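Local coordinates for hypothetical protein TM_1646 (Thermotoga maritima MSB8, PDB 2P61) that is of unknown function but folds as a bundle of long helices and belongs to the DUF327 family, at residues Lys77-Ala82 / Glu143-Leu148. Sequence-based numbering, arbitrary orientation.
Sequences KRYKNA and EEINGL
Y79 reaches from helix 73-95 to helix 138-153 and donates a hydrogen bond from its OH to N146 OD1, 2.7 Å away. The acceptor sits at the ring edge, near the ring plane, while the amide is turned 50° from that plane. At OD1 the C=O...donor angle is 159° and the hydroxyl is somewhat tilted out of the carbonyl plane, so the bond is nearly end-on to the carbonyl. All three residues that touch are buried, and this bond pairs two polar side-chain atoms inside the protein.

In the apolar part of the contact, the CG2 methyl of I145 lies beside the phenol end, obliquely to the ring, 3.2 Å from Y79 OH and 4.0 Å from Y79 CZ. The Y79 CA-CB bond already heads toward helix 138-153, and chi1 of -163°, which sets CG opposite the backbone N, carries the ring on so that its hydroxyl end meets N146 although the nearest CA atoms, those of Y79 and I145, are 10.6 Å apart. A phenylalanine here would probably leave N146 OD1 without its donor and remove much of the I145 contact.

Y79 also touches S63 and L67 of helix 37-69 and L121 of helix 105-129. The tyrosine thus meets all three other helices, characteristic of an all-alpha helical bundle core.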
ATOM      1  N   LYS A  77      10.612  -4.113   5.601  1.00 71.04           N
ATOM      2  CA  LYS A  77      10.282  -4.795   4.324  1.00 71.32           C
ATOM      3  C   LYS A  77       8.988  -5.585   4.198  1.00 71.21           C
ATOM      4  O   LYS A  77       8.414  -5.629   3.064  1.00 72.09           O
ATOM      5  CB  LYS A  77      11.412  -5.682   3.939  1.00 73.26           C
ATOM      6  CG  LYS A  77      12.760  -4.877   4.008  1.00 76.53           C
ATOM      7  CD  LYS A  77      13.979  -5.629   3.435  1.00 80.30           C
ATOM      8  CE  LYS A  77      15.331  -5.067   4.094  1.00 80.67           C
ATOM      9  NZ  LYS A  77      16.154  -6.173   4.739  1.00 80.88           N
ATOM     10  N   ARG A  78       8.502  -6.226   5.285  1.00 68.85           N
ATOM     11  CA  ARG A  78       7.150  -6.752   5.304  1.00 67.94           C
ATOM     12  C   ARG A  78       6.365  -5.545   4.799  1.00 66.07           C
ATOM     13  O   ARG A  78       5.392  -5.714   3.978  1.00 66.70           O
ATOM     14  CB  ARG A  78       6.756  -7.090   6.747  1.00 67.83           C
ATOM     15  CG  ARG A  78       5.724  -8.210   6.946  1.00 66.81           C
ATOM     16  CD  ARG A  78       5.108  -8.324   8.464  1.00 68.95           C
ATOM     17  NE  ARG A  78       3.670  -8.606   8.367  1.00 68.38           N
ATOM     18  CZ  ARG A  78       2.822  -8.781   9.371  1.00 73.26           C
ATOM     19  NH1 ARG A  78       3.231  -8.731  10.642  1.00 80.38           N
ATOM     20  NH2 ARG A  78       1.519  -8.970   9.104  1.00 73.26           N
ATOM     21  N   TYR A  79       6.813  -4.325   5.242  1.00 63.03           N
ATOM     22  CA  TYR A  79       6.065  -3.061   4.928  1.00 62.20           C
ATOM     23  C   TYR A  79       6.056  -2.629   3.431  1.00 61.36           C
ATOM     24  O   TYR A  79       4.986  -2.435   2.797  1.00 60.03           O
ATOM     25  CB  TYR A  79       6.490  -1.851   5.831  1.00 59.85           C
ATOM     26  CG  TYR A  79       5.462  -0.661   5.815  1.00 59.78           C
ATOM     27  CD1 TYR A  79       4.095  -0.893   6.025  1.00 58.89           C
ATOM     28  CD2 TYR A  79       5.852   0.662   5.543  1.00 54.72           C
ATOM     29  CE1 TYR A  79       3.139   0.149   5.951  1.00 56.49           C
ATOM     30  CE2 TYR A  79       4.937   1.714   5.504  1.00 54.91           C
ATOM     31  CZ  TYR A  79       3.574   1.451   5.737  1.00 57.82           C
ATOM     32  OH  TYR A  79       2.605   2.469   5.740  1.00 60.52           O
ATOM     33  N   LYS A  80       7.284  -2.366   2.951  1.00 61.50           N
ATOM     34  CA  LYS A  80       7.638  -2.063   1.575  1.00 61.04           C
ATOM     35  C   LYS A  80       7.095  -3.118   0.660  1.00 61.60           C
ATOM     36  O   LYS A  80       6.475  -2.776  -0.320  1.00 63.34           O
ATOM     37  CB  LYS A  80       9.147  -2.032   1.480  1.00 60.51           C
ATOM     38  CG  LYS A  80       9.804  -0.925   2.321  1.00 62.46           C
ATOM     39  CD  LYS A  80      10.817  -0.159   1.524  1.00 62.45           C
ATOM     40  CE  LYS A  80      11.886   0.469   2.370  1.00 65.28           C
ATOM     41  NZ  LYS A  80      12.418   1.696   1.603  1.00 73.92           N
ATOM     42  N   ASN A  81       7.308  -4.411   0.977  1.00 61.87           N
ATOM     43  CA  ASN A  81       6.727  -5.502   0.162  1.00 62.91           C
ATOM     44  C   ASN A  81       5.201  -5.430   0.052  1.00 63.72           C
ATOM     45  O   ASN A  81       4.637  -5.469  -1.031  1.00 65.80           O
ATOM     46  CB  ASN A  81       7.125  -6.907   0.646  1.00 61.08           C
ATOM     47  CG  ASN A  81       8.626  -7.204   0.446  1.00 65.01           C
ATOM     48  OD1 ASN A  81       9.366  -6.579  -0.370  1.00 63.92           O
ATOM     49  ND2 ASN A  81       9.088  -8.178   1.203  1.00 66.99           N
ATOM     50  N   ALA A  82       4.538  -5.334   1.191  1.00 64.48           N
ATOM     51  CA  ALA A  82       3.109  -5.265   1.278  1.00 62.50           C
ATOM     52  C   ALA A  82       2.626  -4.113   0.477  1.00 63.35           C
ATOM     53  O   ALA A  82       1.666  -4.245  -0.260  1.00 64.28           O
ATOM     54  CB  ALA A  82       2.738  -5.091   2.704  1.00 62.54           C
ATOM     55  N   GLU A 143       0.596   6.455   9.623  1.00 64.04           N
ATOM     56  CA  GLU A 143      -0.767   6.794   9.405  1.00 62.72           C
ATOM     57  C   GLU A 143      -0.862   7.500   8.064  1.00 63.13           C
ATOM     58  O   GLU A 143      -1.766   7.243   7.242  1.00 64.41           O
ATOM     59  CB  GLU A 143      -1.281   7.647  10.568  1.00 63.56           C
ATOM     60  CG  GLU A 143      -1.638   6.708  11.716  1.00 65.08           C
ATOM     61  CD  GLU A 143      -1.633   7.314  13.080  1.00 67.99           C
ATOM     62  OE1 GLU A 143      -1.181   8.517  13.174  1.00 63.87           O
ATOM     63  OE2 GLU A 143      -2.110   6.549  14.023  1.00 65.74           O
ATOM     64  N   GLU A 144       0.097   8.363   7.804  1.00 61.52           N
ATOM     65  CA  GLU A 144       0.078   9.121   6.597  1.00 63.13           C
ATOM     66  C   GLU A 144       0.237   8.243   5.357  1.00 63.28           C
ATOM     67  O   GLU A 144      -0.541   8.415   4.439  1.00 65.87           O
ATOM     68  CB  GLU A 144       1.079  10.291   6.675  1.00 62.33           C
ATOM     69  CG  GLU A 144       1.707  10.724   5.355  1.00 66.45           C
ATOM     70  CD  GLU A 144       2.542  12.060   5.473  1.00 68.44           C
ATOM     71  OE1 GLU A 144       3.733  12.052   5.994  1.00 68.41           O
ATOM     72  OE2 GLU A 144       1.988  13.094   4.980  1.00 72.50           O
ATOM     73  N   ILE A 145       1.189   7.297   5.302  1.00 61.81           N
ATOM     74  CA  ILE A 145       1.304   6.406   4.147  1.00 59.83           C
ATOM     75  C   ILE A 145       0.071   5.458   3.990  1.00 61.01           C
ATOM     76  O   ILE A 145      -0.514   5.311   2.843  1.00 61.29           O
ATOM     77  CB  ILE A 145       2.646   5.600   4.147  1.00 60.37           C
ATOM     78  CG1 ILE A 145       3.872   6.470   3.887  1.00 52.89           C
ATOM     79  CG2 ILE A 145       2.628   4.410   3.152  1.00 61.43           C
ATOM     80  CD1 ILE A 145       5.020   5.850   4.641  1.00 51.83           C
ATOM     81  N   ASN A 146      -0.370   4.838   5.104  1.00 60.51           N
ATOM     82  CA  ASN A 146      -1.700   4.196   5.080  1.00 59.48           C
ATOM     83  C   ASN A 146      -2.789   5.140   4.523  1.00 60.27           C
ATOM     84  O   ASN A 146      -3.657   4.729   3.777  1.00 61.57           O
ATOM     85  CB  ASN A 146      -2.054   3.766   6.444  1.00 58.33           C
ATOM     86  CG  ASN A 146      -1.066   2.751   6.991  1.00 59.06           C
ATOM     87  OD1 ASN A 146       0.011   2.486   6.353  1.00 58.78           O
ATOM     88  ND2 ASN A 146      -1.369   2.194   8.192  1.00 57.44           N
ATOM     89  N   GLY A 147      -2.744   6.427   4.886  1.00 61.22           N
ATOM     90  CA  GLY A 147      -3.859   7.296   4.573  1.00 59.93           C
ATOM     91  C   GLY A 147      -3.927   7.202   3.099  1.00 59.34           C
ATOM     92  O   GLY A 147      -4.971   6.975   2.568  1.00 60.72           O
ATOM     93  N   LEU A 148      -2.769   7.276   2.460  1.00 58.97           N
ATOM     94  CA  LEU A 148      -2.666   7.359   0.996  1.00 60.80           C
ATOM     95  C   LEU A 148      -2.975   6.046   0.290  1.00 61.83           C
ATOM     96  O   LEU A 148      -3.405   6.028  -0.864  1.00 62.32           O
ATOM     97  CB  LEU A 148      -1.262   7.794   0.549  1.00 60.55           C
ATOM     98  CG  LEU A 148      -0.728   9.155   1.036  1.00 56.71           C
ATOM     99  CD1 LEU A 148       0.753   9.224   0.638  1.00 53.79           C
ATOM    100  CD2 LEU A 148      -1.510  10.217   0.415  1.00 45.92           C
TER